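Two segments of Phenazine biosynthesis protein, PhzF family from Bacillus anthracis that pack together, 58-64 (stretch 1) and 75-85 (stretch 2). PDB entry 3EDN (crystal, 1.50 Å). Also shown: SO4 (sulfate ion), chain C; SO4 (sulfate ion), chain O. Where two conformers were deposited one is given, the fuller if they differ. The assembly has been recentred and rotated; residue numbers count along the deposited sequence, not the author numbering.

Stretch 1 (58-64) DIRMRYF
Stretch 2, residues 75-85: HGTVGTIYALR

The one hydrogen bond across this strand-on-helix contact joins two hydroxyls: Tyr 63 OH donates to Thr 77 OG1 at 2.7 Å, with Tyr 63 at chi1 -51° and chi2 -85° and Thr 77 in the m rotamer.

The strand, 59-64, is extended, with phi from -142° to -118° and psi from 127° to 168°. The N-to-C directions of the strand and helix 75-85 differ by 130°, nearer antiparallel than parallel, the axes 9.9 Å apart at their closest. The helix has phi from -71° to -55° and psi from -52° to -32°; each N from Gly 79 to Arg 85 bonds to the O four residues earlier, as Thr 80 N does to Gly 76 O at 2.9 Å. Register is set by Met 61 CA to Thr 77 CA, 8.2 Å, and Tyr 63 CA to Gly 76 CA, 7.5 Å. Strand alternation points Ile 59, Met 61 and Tyr 63 toward the helix, while Arg 60, Arg 62 and Phe 64 stay out of reach.

Gly 76 lies where the tyrosine approaches: an ideal CB there would sit 3.8 Å from Tyr 63 CD1. Selenomethionine Met 61 (m, t, p) covers the middle, its CE 3.5 Å from Thr 80 OG1. Thr 80 OG1, at m, gives its proton to its own helix, donating to Gly 76 O at 2.7 Å. At the start of the strand, facing later helix turns, Ile 59 (p, t) places CD1 3.8 Å from Ile 81 CD1 and 4.1 Å from Leu 84 CD1. Ile 81 leaves its backbone sideways, but m, m brings its end nearer; Leu 84 is m, t.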

# COMPACT_ATOMS: atom_id res chain seq x y z
N ASP A 58 5.01 -11.41 13.92
CA ASP A 58 3.66 -11.58 14.44
C ASP A 58 2.69 -10.64 13.74
O ASP A 58 1.59 -11.03 13.33
CB ASP A 58 3.63 -11.36 15.96
CG ASP A 58 4.40 -12.43 16.72
OD1 ASP A 58 4.21 -13.64 16.41
OD2 ASP A 58 5.19 -12.09 17.62
N ILE A 59 3.10 -9.38 13.61
CA ILE A 59 2.33 -8.37 12.90
C ILE A 59 3.27 -7.47 12.12
O ILE A 59 4.48 -7.53 12.29
CB ILE A 59 1.47 -7.50 13.84
CG1 ILE A 59 2.35 -6.61 14.73
CG2 ILE A 59 0.56 -8.35 14.71
CD1 ILE A 59 1.55 -5.50 15.45
N ARG A 60 2.68 -6.67 11.23
CA ARG A 60 3.40 -5.62 10.53
C ARG A 60 2.73 -4.30 10.90
O ARG A 60 1.54 -4.25 11.21
CB ARG A 60 3.34 -5.86 9.02
CG ARG A 60 3.96 -4.81 8.13
CD ARG A 60 4.16 -5.39 6.70
NE ARG A 60 2.89 -5.84 6.11
CZ ARG A 60 2.19 -5.14 5.21
NH1 ARG A 60 2.63 -3.96 4.79
NH2 ARG A 60 1.05 -5.63 4.73
N MSE A 61 3.50 -3.22 10.91
CA MSE A 61 2.93 -1.91 11.19
C MSE A 61 3.46 -0.91 10.20
O MSE A 61 4.64 -0.92 9.88
CB MSE A 61 3.34 -1.43 12.59
CG MSE A 61 2.50 -1.96 13.71
SE MSE A 61 2.85 -0.96 15.35
CE MSE A 61 2.05 0.63 14.91
N ARG A 62 2.60 -0.02 9.72
CA ARG A 62 3.06 1.14 8.97
C ARG A 62 2.67 2.40 9.73
O ARG A 62 1.63 2.42 10.42
CB ARG A 62 2.51 1.14 7.53
CG ARG A 62 3.11 0.00 6.69
CD ARG A 62 2.49 -0.07 5.29
NE ARG A 62 3.03 0.93 4.39
CZ ARG A 62 2.89 0.92 3.07
NH1 ARG A 62 2.20 -0.06 2.46
NH2 ARG A 62 3.45 1.88 2.35
N TYR A 63 3.49 3.43 9.61
CA TYR A 63 3.37 4.66 10.41
C TYR A 63 3.27 5.86 9.47
O TYR A 63 4.13 6.00 8.60
CB TYR A 63 4.62 4.83 11.26
CG TYR A 63 5.04 3.61 12.09
CD1 TYR A 63 4.48 3.37 13.36
CD2 TYR A 63 6.04 2.75 11.64
CE1 TYR A 63 4.90 2.30 14.12
CE2 TYR A 63 6.45 1.66 12.41
CZ TYR A 63 5.89 1.45 13.64
OH TYR A 63 6.30 0.37 14.42
N PHE A 64 2.25 6.70 9.63
CA PHE A 64 2.11 7.87 8.75
C PHE A 64 1.87 9.14 9.53
O PHE A 64 1.09 9.15 10.47
CB PHE A 64 0.91 7.69 7.81
CG PHE A 64 1.10 6.67 6.75
CD1 PHE A 64 1.45 7.06 5.46
CD2 PHE A 64 0.90 5.32 7.02
CE1 PHE A 64 1.62 6.13 4.45
CE2 PHE A 64 1.06 4.39 6.02
CZ PHE A 64 1.42 4.79 4.72
N HIS A 75 6.37 6.17 19.81
CA HIS A 75 5.15 6.40 20.57
C HIS A 75 3.93 5.73 19.91
O HIS A 75 3.02 5.27 20.60
CB HIS A 75 4.91 7.88 20.92
CG HIS A 75 4.29 8.69 19.83
ND1 HIS A 75 5.03 9.27 18.82
CD2 HIS A 75 3.00 9.07 19.62
CE1 HIS A 75 4.23 9.95 18.02
NE2 HIS A 75 2.99 9.84 18.48
N GLY A 76 3.94 5.67 18.58
CA GLY A 76 2.86 5.00 17.85
C GLY A 76 2.89 3.50 18.12
O GLY A 76 1.85 2.86 18.26
N THR A 77 4.08 2.94 18.21
CA THR A 77 4.21 1.54 18.57
C THR A 77 3.72 1.27 19.99
O THR A 77 2.96 0.34 20.24
CB THR A 77 5.67 1.08 18.38
OG1 THR A 77 6.04 1.25 17.00
CG2 THR A 77 5.85 -0.38 18.77
N VAL A 78 4.15 2.10 20.93
CA VAL A 78 3.64 1.97 22.30
C VAL A 78 2.11 2.05 22.36
O VAL A 78 1.47 1.17 22.92
CB VAL A 78 4.28 3.03 23.23
CG1 VAL A 78 3.49 3.15 24.56
CG2 VAL A 78 5.75 2.70 23.48
N GLY A 79 1.53 3.10 21.77
CA GLY A 79 0.08 3.23 21.82
C GLY A 79 -0.63 2.08 21.13
O GLY A 79 -1.64 1.55 21.63
N THR A 80 -0.10 1.66 19.99
CA THR A 80 -0.78 0.63 19.18
C THR A 80 -0.72 -0.74 19.83
O THR A 80 -1.73 -1.44 19.94
CB THR A 80 -0.23 0.58 17.74
OG1 THR A 80 -0.42 1.86 17.12
CG2 THR A 80 -0.93 -0.48 16.91
N ILE A 81 0.47 -1.14 20.29
CA ILE A 81 0.55 -2.44 20.95
C ILE A 81 -0.23 -2.42 22.26
O ILE A 81 -0.89 -3.39 22.60
CB ILE A 81 2.00 -2.89 21.17
CG1 ILE A 81 2.76 -2.91 19.85
CG2 ILE A 81 2.03 -4.28 21.84
CD1 ILE A 81 2.06 -3.68 18.75
N TYR A 82 -0.17 -1.32 23.01
CA TYR A 82 -1.00 -1.23 24.21
C TYR A 82 -2.49 -1.45 23.86
O TYR A 82 -3.21 -2.20 24.54
CB TYR A 82 -0.83 0.15 24.86
CG TYR A 82 -1.69 0.30 26.09
CD1 TYR A 82 -1.21 -0.03 27.36
CD2 TYR A 82 -3.01 0.72 25.98
CE1 TYR A 82 -2.01 0.08 28.49
CE2 TYR A 82 -3.82 0.85 27.11
CZ TYR A 82 -3.31 0.52 28.35
OH TYR A 82 -4.15 0.64 29.44
N ALA A 83 -2.98 -0.76 22.83
CA ALA A 83 -4.38 -0.90 22.45
C ALA A 83 -4.71 -2.33 22.03
O ALA A 83 -5.72 -2.90 22.46
CB ALA A 83 -4.70 0.07 21.34
N LEU A 84 -3.86 -2.93 21.20
CA LEU A 84 -4.11 -4.32 20.79
C LEU A 84 -4.16 -5.25 22.00
O LEU A 84 -5.05 -6.09 22.11
CB LEU A 84 -3.04 -4.81 19.81
CG LEU A 84 -2.99 -4.17 18.43
CD1 LEU A 84 -1.72 -4.51 17.70
CD2 LEU A 84 -4.19 -4.64 17.60
N ARG A 85 -3.20 -5.10 22.90
CA ARG A 85 -3.15 -5.97 24.06
C ARG A 85 -4.37 -5.77 24.95
O ARG A 85 -5.04 -6.74 25.32
CB ARG A 85 -1.84 -5.73 24.82
CG ARG A 85 -1.78 -6.37 26.20
CD ARG A 85 -1.37 -7.84 26.15
NE ARG A 85 -1.09 -8.30 27.50
CZ ARG A 85 -0.20 -9.23 27.83
NH1 ARG A 85 0.52 -9.84 26.90
NH2 ARG A 85 -0.04 -9.55 29.10
S SO4 C . 8.44 9.34 19.84
O1 SO4 C . 7.67 8.54 18.89
O2 SO4 C . 7.79 9.55 21.12
O3 SO4 C . 9.75 8.77 19.98
O4 SO4 C . 8.65 10.64 19.19
S SO4 O . 5.12 1.22 -0.82
O1 SO4 O . 4.66 0.12 -1.66
O2 SO4 O . 3.99 2.01 -0.35
O3 SO4 O . 5.88 0.69 0.30
O4 SO4 O . 5.99 2.06 -1.66